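Local coordinates for protein hydrolase, HAD superfamily, subfamily III A (Legionella pneumophila, PDB 3N1U) that probably removes the phosphate from 3-deoxy-D-manno-octulosonate 8-phosphate by metal-dependent hydrolysis, releasing free KDO for lipopolysaccharide biosynthesis, at residues Ala71-Ala74 with Val75-His78; Leu106-Asp110 with Asp111-Tyr115; Lys172-Leu175 with Ala176-Gly179; Pro121-Pro124 with Leu125-Val129. All coordinates share one frame; numbering follows the deposited sequence.

Contact 1 of 4, residues Ala71-Ala74 with Val75-His78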
ATOM      1  N   ALA A  71     -10.940  12.739 -13.752  1.00 37.65           N
ATOM      2  CA  ALA A  71     -11.924  12.105 -12.860  1.00 38.97           C
ATOM      3  C   ALA A  71     -13.227  12.933 -12.859  1.00 41.07           C
ATOM      4  O   ALA A  71     -13.187  14.157 -12.955  1.00 41.18           O
ATOM      5  CB  ALA A  71     -11.349  11.941 -11.399  1.00 38.53           C
ATOM      6  N   GLN A  72     -14.371  12.250 -12.793  1.00 42.06           N
ATOM      7  CA  GLN A  72     -15.693  12.899 -12.791  1.00 44.69           C
ATOM      8  C   GLN A  72     -16.487  12.540 -11.534  1.00 43.67           C
ATOM      9  O   GLN A  72     -17.543  13.074 -11.295  1.00 44.50           O
ATOM     10  CB  GLN A  72     -16.524  12.436 -13.995  1.00 46.22           C
ATOM     11  CG  GLN A  72     -16.144  13.091 -15.322  1.00 52.43           C
ATOM     12  CD  GLN A  72     -17.032  12.682 -16.485  1.00 59.12           C
ATOM     13  OE1 GLN A  72     -17.467  11.526 -16.583  1.00 61.80           O
ATOM     14  NE2 GLN A  72     -17.302  13.638 -17.391  1.00 61.37           N
ATOM     15  N   ASN A  73     -16.002  11.601 -10.744  1.00 42.19           N
ATOM     16  CA  ASN A  73     -16.870  11.072  -9.691  1.00 42.60           C
ATOM     17  C   ASN A  73     -16.954  12.011  -8.460  1.00 40.60           C
ATOM     18  O   ASN A  73     -16.140  12.921  -8.305  1.00 39.70           O
ATOM     19  CB  ASN A  73     -16.411   9.658  -9.319  1.00 42.69           C
ATOM     20  CG  ASN A  73     -14.968   9.645  -8.859  1.00 45.74           C
ATOM     21  OD1 ASN A  73     -14.696   9.989  -7.726  1.00 53.14           O
ATOM     22  ND2 ASN A  73     -14.037   9.325  -9.756  1.00 48.47           N
ATOM     23  N   ALA A  74     -17.941  11.780  -7.601  1.00 39.43           N
ATOM     24  CA  ALA A  74     -18.201  12.617  -6.442  1.00 40.18           C
ATOM     25  C   ALA A  74     -17.121  12.525  -5.327  1.00 38.48           C
ATOM     26  O   ALA A  74     -17.019  13.438  -4.527  1.00 37.29           O
ATOM     27  CB  ALA A  74     -19.594  12.335  -5.877  1.00 43.11           C
ATOM     28  N   VAL A  75     -16.302  11.460  -5.302  1.00 36.66           N
ATOM     29  CA  VAL A  75     -15.114  11.482  -4.420  1.00 35.53           C
ATOM     30  C   VAL A  75     -14.329  12.813  -4.520  1.00 34.72           C
ATOM     31  O   VAL A  75     -13.915  13.379  -3.506  1.00 35.08           O
ATOM     32  CB  VAL A  75     -14.144  10.314  -4.750  1.00 34.99           C
ATOM     33  CG1 VAL A  75     -12.840  10.442  -3.900  1.00 33.86           C
ATOM     34  CG2 VAL A  75     -14.816   8.977  -4.500  1.00 35.10           C
ATOM     35  N   VAL A  76     -14.095  13.279  -5.753  1.00 34.11           N
ATOM     36  CA  VAL A  76     -13.310  14.480  -5.994  1.00 34.52           C
ATOM     37  C   VAL A  76     -13.995  15.686  -5.313  1.00 34.98           C
ATOM     38  O   VAL A  76     -13.349  16.433  -4.605  1.00 34.58           O
ATOM     39  CB  VAL A  76     -13.086  14.715  -7.519  1.00 35.35           C
ATOM     40  CG1 VAL A  76     -12.420  16.079  -7.801  1.00 35.69           C
ATOM     41  CG2 VAL A  76     -12.259  13.508  -8.120  1.00 34.96           C
ATOM     42  N   ASP A  77     -15.313  15.836  -5.503  1.00 36.57           N
ATOM     43  CA  ASP A  77     -16.061  16.956  -4.926  1.00 37.56           C
ATOM     44  C   ASP A  77     -15.969  16.955  -3.403  1.00 37.36           C
ATOM     45  O   ASP A  77     -15.747  18.034  -2.770  1.00 38.13           O
ATOM     46  CB  ASP A  77     -17.532  16.901  -5.363  1.00 39.78           C
ATOM     47  CG  ASP A  77     -17.667  16.912  -6.877  1.00 42.65           C
ATOM     48  OD1 ASP A  77     -17.349  17.947  -7.520  1.00 42.53           O
ATOM     49  OD2 ASP A  77     -18.111  15.897  -7.413  1.00 45.37           O
ATOM     50  N   HIS A  78     -16.100  15.766  -2.818  1.00 36.25           N
ATOM     51  CA  HIS A  78     -16.002  15.653  -1.347  1.00 37.42           C
ATOM     52  C   HIS A  78     -14.648  16.063  -0.849  1.00 34.79           C
ATOM     53  O   HIS A  78     -14.540  16.800   0.129  1.00 36.12           O
ATOM     54  CB  HIS A  78     -16.326  14.244  -0.854  1.00 37.88           C
ATOM     55  CG  HIS A  78     -17.772  13.894  -0.987  1.00 44.06           C
ATOM     56  ND1 HIS A  78     -18.226  12.876  -1.805  1.00 45.66           N
ATOM     57  CD2 HIS A  78     -18.867  14.426  -0.399  1.00 48.85           C
ATOM     58  CE1 HIS A  78     -19.544  12.799  -1.712  1.00 46.23           C
ATOM     59  NE2 HIS A  78     -19.958  13.731  -0.872  1.00 52.44           N
TER

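Contact 2 of 4, residues Leu106-Asp110 with Asp111-Tyr115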
ATOM      1  N   LEU A 106      -7.921  33.983 -12.938  1.00 39.36           N
ATOM      2  CA  LEU A 106      -6.953  34.500 -11.974  1.00 39.68           C
ATOM      3  C   LEU A 106      -6.161  35.712 -12.469  1.00 40.92           C
ATOM      4  O   LEU A 106      -5.633  36.444 -11.655  1.00 41.85           O
ATOM      5  CB  LEU A 106      -5.987  33.389 -11.519  1.00 38.30           C
ATOM      6  CG  LEU A 106      -6.609  32.228 -10.730  1.00 37.95           C
ATOM      7  CD1 LEU A 106      -5.498  31.336 -10.128  1.00 37.83           C
ATOM      8  CD2 LEU A 106      -7.492  32.778  -9.616  1.00 41.19           C
ATOM      9  N   GLY A 107      -6.021  35.883 -13.785  1.00 40.88           N
ATOM     10  CA  GLY A 107      -5.275  37.065 -14.328  1.00 41.33           C
ATOM     11  C   GLY A 107      -3.750  36.886 -14.233  1.00 40.14           C
ATOM     12  O   GLY A 107      -2.991  37.851 -14.265  1.00 41.45           O
ATOM     13  N   LEU A 108      -3.303  35.640 -14.177  1.00 36.69           N
ATOM     14  CA  LEU A 108      -1.882  35.339 -13.974  1.00 35.92           C
ATOM     15  C   LEU A 108      -1.099  35.058 -15.256  1.00 35.42           C
ATOM     16  O   LEU A 108      -1.663  34.591 -16.252  1.00 36.05           O
ATOM     17  CB  LEU A 108      -1.699  34.142 -13.013  1.00 32.48           C
ATOM     18  CG  LEU A 108      -2.185  34.245 -11.560  1.00 33.69           C
ATOM     19  CD1 LEU A 108      -1.863  32.900 -10.772  1.00 33.95           C
ATOM     20  CD2 LEU A 108      -1.542  35.424 -10.876  1.00 34.52           C
ATOM     21  N   ASN A 109       0.210  35.321 -15.215  1.00 33.77           N
ATOM     22  CA  ASN A 109       1.058  34.912 -16.334  1.00 33.67           C
ATOM     23  C   ASN A 109       1.296  33.404 -16.279  1.00 31.58           C
ATOM     24  O   ASN A 109       1.251  32.812 -15.165  1.00 30.58           O
ATOM     25  CB  ASN A 109       2.396  35.656 -16.277  1.00 32.95           C
ATOM     26  CG  ASN A 109       2.229  37.145 -16.450  1.00 35.73           C
ATOM     27  OD1 ASN A 109       1.245  37.612 -17.059  1.00 34.66           O
ATOM     28  ND2 ASN A 109       3.189  37.928 -15.887  1.00 35.85           N
ATOM     29  N   ASP A 110       1.622  32.789 -17.421  1.00 31.52           N
ATOM     30  CA  ASP A 110       1.958  31.319 -17.456  1.00 32.12           C
ATOM     31  C   ASP A 110       3.028  31.010 -16.397  1.00 32.00           C
ATOM     32  O   ASP A 110       2.946  30.003 -15.657  1.00 31.79           O
ATOM     33  CB  ASP A 110       2.497  30.846 -18.831  1.00 32.78           C
ATOM     34  CG  ASP A 110       1.418  30.791 -19.950  1.00 33.59           C
ATOM     35  OD1 ASP A 110       0.290  30.335 -19.704  1.00 35.27           O
ATOM     36  OD2 ASP A 110       1.706  31.233 -21.072  1.00 35.16           O
ATOM     37  N   ASP A 111       4.016  31.899 -16.269  1.00 32.44           N
ATOM     38  CA  ASP A 111       5.117  31.583 -15.389  1.00 32.16           C
ATOM     39  C   ASP A 111       4.785  31.774 -13.896  1.00 31.64           C
ATOM     40  O   ASP A 111       5.623  31.526 -13.053  1.00 32.45           O
ATOM     41  CB  ASP A 111       6.428  32.270 -15.809  1.00 33.22           C
ATOM     42  CG  ASP A 111       6.422  33.790 -15.590  1.00 37.37           C
ATOM     43  OD1 ASP A 111       5.407  34.356 -15.150  1.00 37.97           O
ATOM     44  OD2 ASP A 111       7.469  34.427 -15.861  1.00 37.71           O
ATOM     45  N   GLU A 112       3.547  32.148 -13.577  1.00 31.16           N
ATOM     46  CA  GLU A 112       3.135  32.282 -12.182  1.00 30.64           C
ATOM     47  C   GLU A 112       2.335  31.074 -11.728  1.00 30.14           C
ATOM     48  O   GLU A 112       1.905  31.007 -10.560  1.00 29.25           O
ATOM     49  CB  GLU A 112       2.319  33.569 -11.983  1.00 31.99           C
ATOM     50  CG  GLU A 112       3.148  34.850 -12.343  1.00 32.20           C
ATOM     51  CD  GLU A 112       2.358  36.122 -12.141  1.00 37.42           C
ATOM     52  OE1 GLU A 112       1.342  36.331 -12.839  1.00 35.01           O
ATOM     53  OE2 GLU A 112       2.758  36.915 -11.286  1.00 37.86           O
ATOM     54  N   PHE A 113       2.145  30.124 -12.645  1.00 28.88           N
ATOM     55  CA  PHE A 113       1.549  28.824 -12.294  1.00 28.11           C
ATOM     56  C   PHE A 113       2.612  27.736 -12.087  1.00 28.34           C
ATOM     57  O   PHE A 113       3.614  27.694 -12.832  1.00 27.63           O
ATOM     58  CB  PHE A 113       0.630  28.343 -13.444  1.00 27.36           C
ATOM     59  CG  PHE A 113      -0.668  29.052 -13.507  1.00 29.12           C
ATOM     60  CD1 PHE A 113      -1.716  28.695 -12.647  1.00 28.54           C
ATOM     61  CD2 PHE A 113      -0.854  30.108 -14.438  1.00 31.25           C
ATOM     62  CE1 PHE A 113      -2.925  29.389 -12.687  1.00 30.72           C
ATOM     63  CE2 PHE A 113      -2.069  30.790 -14.490  1.00 36.25           C
ATOM     64  CZ  PHE A 113      -3.100  30.428 -13.603  1.00 34.64           C
ATOM     65  N   ALA A 114       2.382  26.864 -11.090  1.00 27.33           N
ATOM     66  CA  ALA A 114       3.008  25.545 -11.044  1.00 27.24           C
ATOM     67  C   ALA A 114       1.944  24.508 -11.373  1.00 27.06           C
ATOM     68  O   ALA A 114       0.740  24.742 -11.116  1.00 27.27           O
ATOM     69  CB  ALA A 114       3.657  25.295  -9.615  1.00 25.24           C
ATOM     70  N   TYR A 115       2.370  23.337 -11.890  1.00 26.41           N
ATOM     71  CA  TYR A 115       1.470  22.255 -12.230  1.00 26.23           C
ATOM     72  C   TYR A 115       2.186  20.938 -11.940  1.00 25.89           C
ATOM     73  O   TYR A 115       3.382  20.762 -12.318  1.00 27.22           O
ATOM     74  CB  TYR A 115       1.103  22.287 -13.748  1.00 26.77           C
ATOM     75  CG  TYR A 115       0.040  21.246 -14.074  1.00 26.38           C
ATOM     76  CD1 TYR A 115       0.342  19.884 -14.162  1.00 29.92           C
ATOM     77  CD2 TYR A 115      -1.283  21.622 -14.249  1.00 31.60           C
ATOM     78  CE1 TYR A 115      -0.649  18.946 -14.463  1.00 31.09           C
ATOM     79  CE2 TYR A 115      -2.256  20.704 -14.537  1.00 32.75           C
ATOM     80  CZ  TYR A 115      -1.936  19.370 -14.643  1.00 29.63           C
ATOM     81  OH  TYR A 115      -2.950  18.484 -14.924  1.00 29.56           O
TER
HETATM   82  O   HOH W   1       5.416  36.873 -14.429  1.00 36.83           O

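Contact 3 of 4, residues Lys172-Leu175 with Ala176-Gly179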
ATOM      1  N   LYS A 172       8.010  32.028   2.894  1.00 36.84           N
ATOM      2  CA  LYS A 172       6.644  32.074   3.424  1.00 36.44           C
ATOM      3  C   LYS A 172       6.271  30.878   4.309  1.00 36.60           C
ATOM      4  O   LYS A 172       5.131  30.773   4.755  1.00 36.28           O
ATOM      5  CB  LYS A 172       5.614  32.195   2.284  1.00 35.04           C
ATOM      6  CG  LYS A 172       5.560  33.578   1.657  1.00 36.43           C
ATOM      7  CD  LYS A 172       4.661  33.641   0.418  1.00 36.19           C
ATOM      8  CE  LYS A 172       4.689  35.122  -0.170  1.00 36.49           C
ATOM      9  NZ  LYS A 172       4.283  34.996  -1.610  1.00 40.38           N
ATOM     10  N   ALA A 173       7.224  30.000   4.575  1.00 36.28           N
ATOM     11  CA  ALA A 173       6.936  28.782   5.376  1.00 36.77           C
ATOM     12  C   ALA A 173       6.423  29.138   6.809  1.00 38.16           C
ATOM     13  O   ALA A 173       5.393  28.584   7.268  1.00 38.05           O
ATOM     14  CB  ALA A 173       8.144  27.897   5.428  1.00 35.97           C
ATOM     15  N   GLU A 174       7.132  30.016   7.502  1.00 40.33           N
ATOM     16  CA  GLU A 174       6.692  30.495   8.834  1.00 43.40           C
ATOM     17  C   GLU A 174       5.328  31.218   8.798  1.00 43.50           C
ATOM     18  O   GLU A 174       4.444  30.871   9.587  1.00 44.02           O
ATOM     19  CB  GLU A 174       7.775  31.334   9.533  1.00 46.77           C
ATOM     20  CG  GLU A 174       8.716  30.514  10.453  1.00 53.45           C
ATOM     21  CD  GLU A 174       7.978  29.587  11.472  1.00 58.15           C
ATOM     22  OE1 GLU A 174       8.356  28.382  11.600  1.00 64.41           O
ATOM     23  OE2 GLU A 174       7.021  30.050  12.142  1.00 59.34           O
ATOM     24  N   LEU A 175       5.158  32.172   7.874  1.00 42.79           N
ATOM     25  CA  LEU A 175       3.842  32.811   7.601  1.00 44.59           C
ATOM     26  C   LEU A 175       2.703  31.799   7.450  1.00 41.93           C
ATOM     27  O   LEU A 175       1.652  31.924   8.104  1.00 41.69           O
ATOM     28  CB  LEU A 175       3.875  33.725   6.338  1.00 45.01           C
ATOM     29  CG  LEU A 175       3.970  35.249   6.446  1.00 51.21           C
ATOM     30  CD1 LEU A 175       5.249  35.688   7.138  1.00 57.41           C
ATOM     31  CD2 LEU A 175       3.845  35.911   5.070  1.00 52.78           C
ATOM     32  N   ALA A 176       2.938  30.781   6.608  1.00 40.23           N
ATOM     33  CA  ALA A 176       1.961  29.731   6.314  1.00 37.40           C
ATOM     34  C   ALA A 176       1.548  28.949   7.566  1.00 37.69           C
ATOM     35  O   ALA A 176       0.343  28.837   7.847  1.00 37.42           O
ATOM     36  CB  ALA A 176       2.484  28.768   5.241  1.00 35.97           C
ATOM     37  N   ILE A 177       2.512  28.427   8.321  1.00 36.53           N
ATOM     38  CA  ILE A 177       2.130  27.598   9.496  1.00 38.60           C
ATOM     39  C   ILE A 177       1.494  28.446  10.569  1.00 41.33           C
ATOM     40  O   ILE A 177       0.579  27.989  11.287  1.00 41.30           O
ATOM     41  CB  ILE A 177       3.304  26.691  10.010  1.00 38.80           C
ATOM     42  CG1 ILE A 177       2.860  25.659  11.076  1.00 39.67           C
ATOM     43  CG2 ILE A 177       4.454  27.559  10.600  1.00 40.61           C
ATOM     44  CD1 ILE A 177       1.674  24.730  10.682  1.00 33.78           C
ATOM     45  N   THR A 178       1.995  29.680  10.700  1.00 43.03           N
ATOM     46  CA  THR A 178       1.448  30.603  11.690  1.00 46.34           C
ATOM     47  C   THR A 178      -0.014  30.863  11.339  1.00 46.24           C
ATOM     48  O   THR A 178      -0.884  30.634  12.172  1.00 48.13           O
ATOM     49  CB  THR A 178       2.339  31.872  11.871  1.00 47.25           C
ATOM     50  OG1 THR A 178       3.616  31.444  12.401  1.00 47.59           O
ATOM     51  CG2 THR A 178       1.702  32.806  12.877  1.00 51.94           C
ATOM     52  N   GLY A 179      -0.251  31.287  10.108  1.00 46.89           N
ATOM     53  CA  GLY A 179      -1.588  31.543   9.571  1.00 48.96           C
ATOM     54  C   GLY A 179      -2.540  30.362   9.621  1.00 49.89           C
ATOM     55  O   GLY A 179      -3.670  30.510  10.105  1.00 51.85           O
TER

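Contact 4 of 4, residues Pro121-Pro124 with Leu125-Val129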
ATOM      1  N   PRO A 121      -1.801  13.407 -20.539  1.00 30.94           N
ATOM      2  CA  PRO A 121      -2.638  14.633 -20.698  1.00 32.27           C
ATOM      3  C   PRO A 121      -2.193  15.840 -19.861  1.00 31.39           C
ATOM      4  O   PRO A 121      -2.574  16.981 -20.174  1.00 32.19           O
ATOM      5  CB  PRO A 121      -4.051  14.167 -20.339  1.00 32.55           C
ATOM      6  CG  PRO A 121      -3.969  12.546 -20.464  1.00 34.27           C
ATOM      7  CD  PRO A 121      -2.571  12.271 -19.972  1.00 32.00           C
ATOM      8  N   ASP A 122      -1.313  15.601 -18.886  1.00 30.26           N
ATOM      9  CA  ASP A 122      -0.698  16.685 -18.101  1.00 30.74           C
ATOM     10  C   ASP A 122       0.473  17.345 -18.828  1.00 32.15           C
ATOM     11  O   ASP A 122       0.881  18.447 -18.480  1.00 29.20           O
ATOM     12  CB  ASP A 122      -0.198  16.140 -16.757  1.00 28.56           C
ATOM     13  CG  ASP A 122      -1.286  15.475 -15.942  1.00 29.55           C
ATOM     14  OD1 ASP A 122      -2.385  16.068 -15.762  1.00 28.40           O
ATOM     15  OD2 ASP A 122      -1.047  14.336 -15.466  1.00 29.11           O
ATOM     16  N   LEU A 123       1.042  16.646 -19.804  1.00 33.47           N
ATOM     17  CA  LEU A 123       2.273  17.125 -20.456  1.00 36.05           C
ATOM     18  C   LEU A 123       2.240  18.569 -21.024  1.00 35.18           C
ATOM     19  O   LEU A 123       3.156  19.344 -20.770  1.00 35.00           O
ATOM     20  CB  LEU A 123       2.670  16.169 -21.599  1.00 39.42           C
ATOM     21  CG  LEU A 123       3.850  15.268 -21.308  1.00 41.66           C
ATOM     22  CD1 LEU A 123       4.068  14.493 -22.625  1.00 46.29           C
ATOM     23  CD2 LEU A 123       5.051  16.201 -20.976  1.00 39.60           C
ATOM     24  N   PRO A 124       1.200  18.928 -21.795  1.00 35.76           N
ATOM     25  CA  PRO A 124       1.202  20.310 -22.330  1.00 35.66           C
ATOM     26  C   PRO A 124       1.123  21.374 -21.234  1.00 35.41           C
ATOM     27  O   PRO A 124       1.665  22.454 -21.427  1.00 34.97           O
ATOM     28  CB  PRO A 124      -0.077  20.362 -23.173  1.00 36.26           C
ATOM     29  CG  PRO A 124      -0.387  18.883 -23.511  1.00 38.68           C
ATOM     30  CD  PRO A 124       0.069  18.127 -22.316  1.00 35.57           C
ATOM     31  N   LEU A 125       0.419  21.089 -20.126  1.00 32.42           N
ATOM     32  CA  LEU A 125       0.382  22.012 -19.006  1.00 32.54           C
ATOM     33  C   LEU A 125       1.720  22.070 -18.268  1.00 31.76           C
ATOM     34  O   LEU A 125       2.231  23.150 -17.950  1.00 31.62           O
ATOM     35  CB  LEU A 125      -0.799  21.701 -18.074  1.00 31.59           C
ATOM     36  CG  LEU A 125      -2.167  21.848 -18.783  1.00 34.41           C
ATOM     37  CD1 LEU A 125      -3.210  21.878 -17.688  1.00 33.93           C
ATOM     38  CD2 LEU A 125      -2.235  23.131 -19.597  1.00 39.34           C
ATOM     39  N   ILE A 126       2.322  20.913 -18.046  1.00 29.73           N
ATOM     40  CA  ILE A 126       3.619  20.853 -17.412  1.00 29.51           C
ATOM     41  C   ILE A 126       4.684  21.673 -18.207  1.00 30.80           C
ATOM     42  O   ILE A 126       5.501  22.369 -17.620  1.00 30.66           O
ATOM     43  CB  ILE A 126       4.023  19.394 -17.254  1.00 28.99           C
ATOM     44  CG1 ILE A 126       3.310  18.822 -16.025  1.00 28.64           C
ATOM     45  CG2 ILE A 126       5.544  19.262 -17.031  1.00 29.03           C
ATOM     46  CD1 ILE A 126       3.506  17.317 -15.905  1.00 28.31           C
ATOM     47  N   GLN A 127       4.643  21.593 -19.529  1.00 32.58           N
ATOM     48  CA  GLN A 127       5.588  22.348 -20.386  1.00 35.33           C
ATOM     49  C   GLN A 127       5.271  23.841 -20.477  1.00 36.23           C
ATOM     50  O   GLN A 127       6.193  24.679 -20.638  1.00 38.47           O
ATOM     51  CB  GLN A 127       5.629  21.717 -21.774  1.00 37.57           C
ATOM     52  CG  GLN A 127       6.116  20.286 -21.687  1.00 41.86           C
ATOM     53  CD  GLN A 127       6.362  19.627 -23.050  1.00 50.46           C
ATOM     54  OE1 GLN A 127       5.433  19.158 -23.716  1.00 54.19           O
ATOM     55  NE2 GLN A 127       7.631  19.541 -23.434  1.00 50.69           N
ATOM     56  N   GLN A 128       3.993  24.197 -20.344  1.00 34.46           N
ATOM     57  CA  GLN A 128       3.587  25.616 -20.516  1.00 34.85           C
ATOM     58  C   GLN A 128       3.805  26.505 -19.291  1.00 32.65           C
ATOM     59  O   GLN A 128       4.173  27.666 -19.425  1.00 31.72           O
ATOM     60  CB  GLN A 128       2.102  25.682 -20.895  1.00 35.60           C
ATOM     61  CG  GLN A 128       1.693  27.024 -21.481  1.00 44.58           C
ATOM     62  CD  GLN A 128       0.301  26.941 -22.059  1.00 53.02           C
ATOM     63  OE1 GLN A 128      -0.395  25.917 -21.902  1.00 58.13           O
ATOM     64  NE2 GLN A 128      -0.133  28.009 -22.680  1.00 58.32           N
ATOM     65  N   VAL A 129       3.579  25.969 -18.085  1.00 31.50           N
ATOM     66  CA  VAL A 129       3.600  26.775 -16.837  1.00 29.45           C
ATOM     67  C   VAL A 129       5.005  27.071 -16.375  1.00 30.14           C
ATOM     68  O   VAL A 129       5.968  26.508 -16.916  1.00 32.59           O
ATOM     69  CB  VAL A 129       2.821  26.073 -15.679  1.00 30.24           C
ATOM     70  CG1 VAL A 129       1.331  25.854 -16.092  1.00 29.04           C
ATOM     71  CG2 VAL A 129       3.488  24.736 -15.277  1.00 27.48           C
TER

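Contact 1 of 4, residues Ala71-Ala74 with Val75-His78
Ala74 meets His78 one turn further along at the start of helix 74-83, and with Asn73 and Val76 it makes up most of this local contact. The carbonyl oxygen of Ala74 takes a nearly straight bond from the backbone N of His78 (3.0 Å, N-H...O angle 167°). The imidazole bends back toward the same oxygen, which lies oblique to the ring, His78 ND1 being 3.0 Å from Ala74 O. Its CG stands beside the backbone N (chi1 -71°), which carries the ring back toward the first turn. Asn73 contributes its carbonyl as well: Val76 N binds Asn73 O at 3.3 Å, approaching from above the carbonyl plane. The Asn73 side chain runs alongside Val75 in the same direction, and its OD1 comes to 3.0 Å from Val75 CB. Val76 turns CG2 back against Ala71 CB (3.7 Å), the one apolar side-chain pair here. Asp77 reaches Ala74 CA with OD2, but its carboxylate is held by a salt bridge to Lys90 and a hydrogen bond to Tyr88. The chemistry is thus mainly backbone: the carbonyls of Asn73 and Ala74 take the amides of Val76 and His78 as the helix gets under way, with one small apolar contact, Ala71 on Val76, beside the calcium ligand Asp27.

Contact 2 of 4, residues Leu106-Asp110 with Asp111-Tyr115
Glu112 folds back on Asn109, and its carboxylate receives the backbone N-H of that residue: Asn109 N to Glu112 OE1 is 2.8 Å, nearly straight at 169°, on the anti lone pair of the oxygen. The reverse bond joins Glu112 N to Asn109 O at 2.9 Å, so that backbone and side chain of Glu112 grip the same residue twice. Its CG lies beside the backbone N (chi1 -61°) and the chain then extends, which carries OE1 past Leu108 CD2 to the amide. The next bond, Phe113 N to Asp110 O at 3.1 Å, closes the 3-10 turn that leads into the strand.

The Phe113 ring is the apolar half of the contact. Leu108 CD1 sits over one face, 4.2 Å from the ring centroid, in a CH-pi contact offset toward the rim, while Leu108 CB approaches Phe113 CE2. Leu106 CD1 meets Phe113 CE1 obliquely at 4.1 Å, and Asp110 O lies at the ring edge. Outside this shell, a water accepts from Asn109 ND2 and donates to Asp111 OD1 (2.6 Å), bridging the two side chains. The other oxygen of Asp111 forms a salt bridge with Lys18, and Asp110 is held by the hydroxyl of Tyr99.

The turn connects helix 96-106 to strand 113-117 of the parallel sheet. Phe113 packs on Cys21 and Ile23 of the adjacent strand 21-24 and on Leu102 of the preceding helix, with Tyr99 meeting its ring edge-to-face.

Contact 3 of 4, residues Lys172-Leu175 with Ala176-Gly179
Four successive i to i+4 backbone bonds join residues 172-175 to 176-179 at the beginning of the C-terminal helix 173-181. They link Ala176 N to Lys172 O (2.9 Å), Ile177 N to Ala173 O, Thr178 N to Glu174 O and Gly179 N to Leu175 O (2.8 Å), all close to straight.

Glu174 O is doubly gripped. Besides the amide of Thr178 it accepts from the hydroxyl, Thr178 OG1 lying 3.0 Å away and above the carbonyl plane. This follows from chi1 of -64°, which sets OG1 beside the backbone N and points it back down the helix. The Glu174 chain bends at chi2, and its carboxylate crosses toward Ile177 and Thr178, leaving OE2 3.9 Å from Ile177 CG2 and 3.7 Å from Thr178 OG1. Ile177 CG2, placed between the backbone N and the carbonyl carbon, rests 3.5 Å from Glu174 O, while Ala176 CB stands 3.4 Å from Lys172 O.

Lys172 leads its amine away from the turn to Gln170. On the inner side, Ala176 packs against Leu167 of helix 158-169 and Leu57 of helix 49-60; Ile177 also touches Leu57 and meets Leu120 of a neighbouring subunit, so this helix lies against two others and reaches a subunit interface.

Contact 4 of 4, residues Pro121-Pro124 with Leu125-Val129
Gln127 reaches back over Leu123, one turn earlier in the short helix 123-128. Its CB lies 3.6 Å from Leu123 O, and CG, beside the backbone N (chi1 -61°), closes to 3.2 Å from the same oxygen. The chain then runs out extended: CD is 3.9 Å from Leu123 O, and at the tip OE1 lies 3.7 Å from Leu123 O, with Leu123 CD2 slightly farther off, the two side chains passing obliquely. The backbone repeats the link, Gln127 N donating to Leu123 O at 3.0 Å.

One residue back, Ile126 N binds Asp122 O in a nearly straight bond (2.9 Å, 168°), and its CD1 packs on Asp122 CB at 4.0 Å. The bond from Gln128 N to Pro124 O is weak; Val129 N still binds Leu125 O, and Val129 is the first residue to leave helical geometry.

The carboxylate of Asp122 faces the metal-site loop. Its OD1 is held by the hydroxyl of Tyr115 and a salt bridge to Lys95, while OD2 accepts from the backbone amides of Asp118 and Asp119, which probably steadies the loop carrying the calcium ligand Asp118. Leu125 packs on Tyr115 and Tyr99, and Leu123 on Phe145 of helix 140-145. The helix crosses from strand 113-117 to strand 131-134 in a beta-alpha-beta unit of the Rossmann-like HAD fold, where an acidic loop after the strand, here bearing Asp118, completes the metal site with Asp25 and Asp27.

How the contacts relate
Along the chain the order is contact 1, contact 2, contact 4, contact 3. Contacts 2 and 4 are neighbours, their centres 12 Å apart, and they share a beta-alpha-beta unit: strand 113-117 begins within contact 2, and helix 123-128 carries contact 4. They touch where Tyr115 meets Asp122 and Leu125, and where Phe113 meets Val129. Contact 1, after strand 64-68 of the same parallel sheet, has its centre 22 Å from that of contact 4, yet Ala71 and Asp122 both touch aspartates of the calcium site. Contact 3 lies about 17 Å from contact 4 between nearest atoms, across the chain's centre, on the C-terminal helix. Contacts 1 and 4 thus border the metal centre, whereas contact 3 lies away from it.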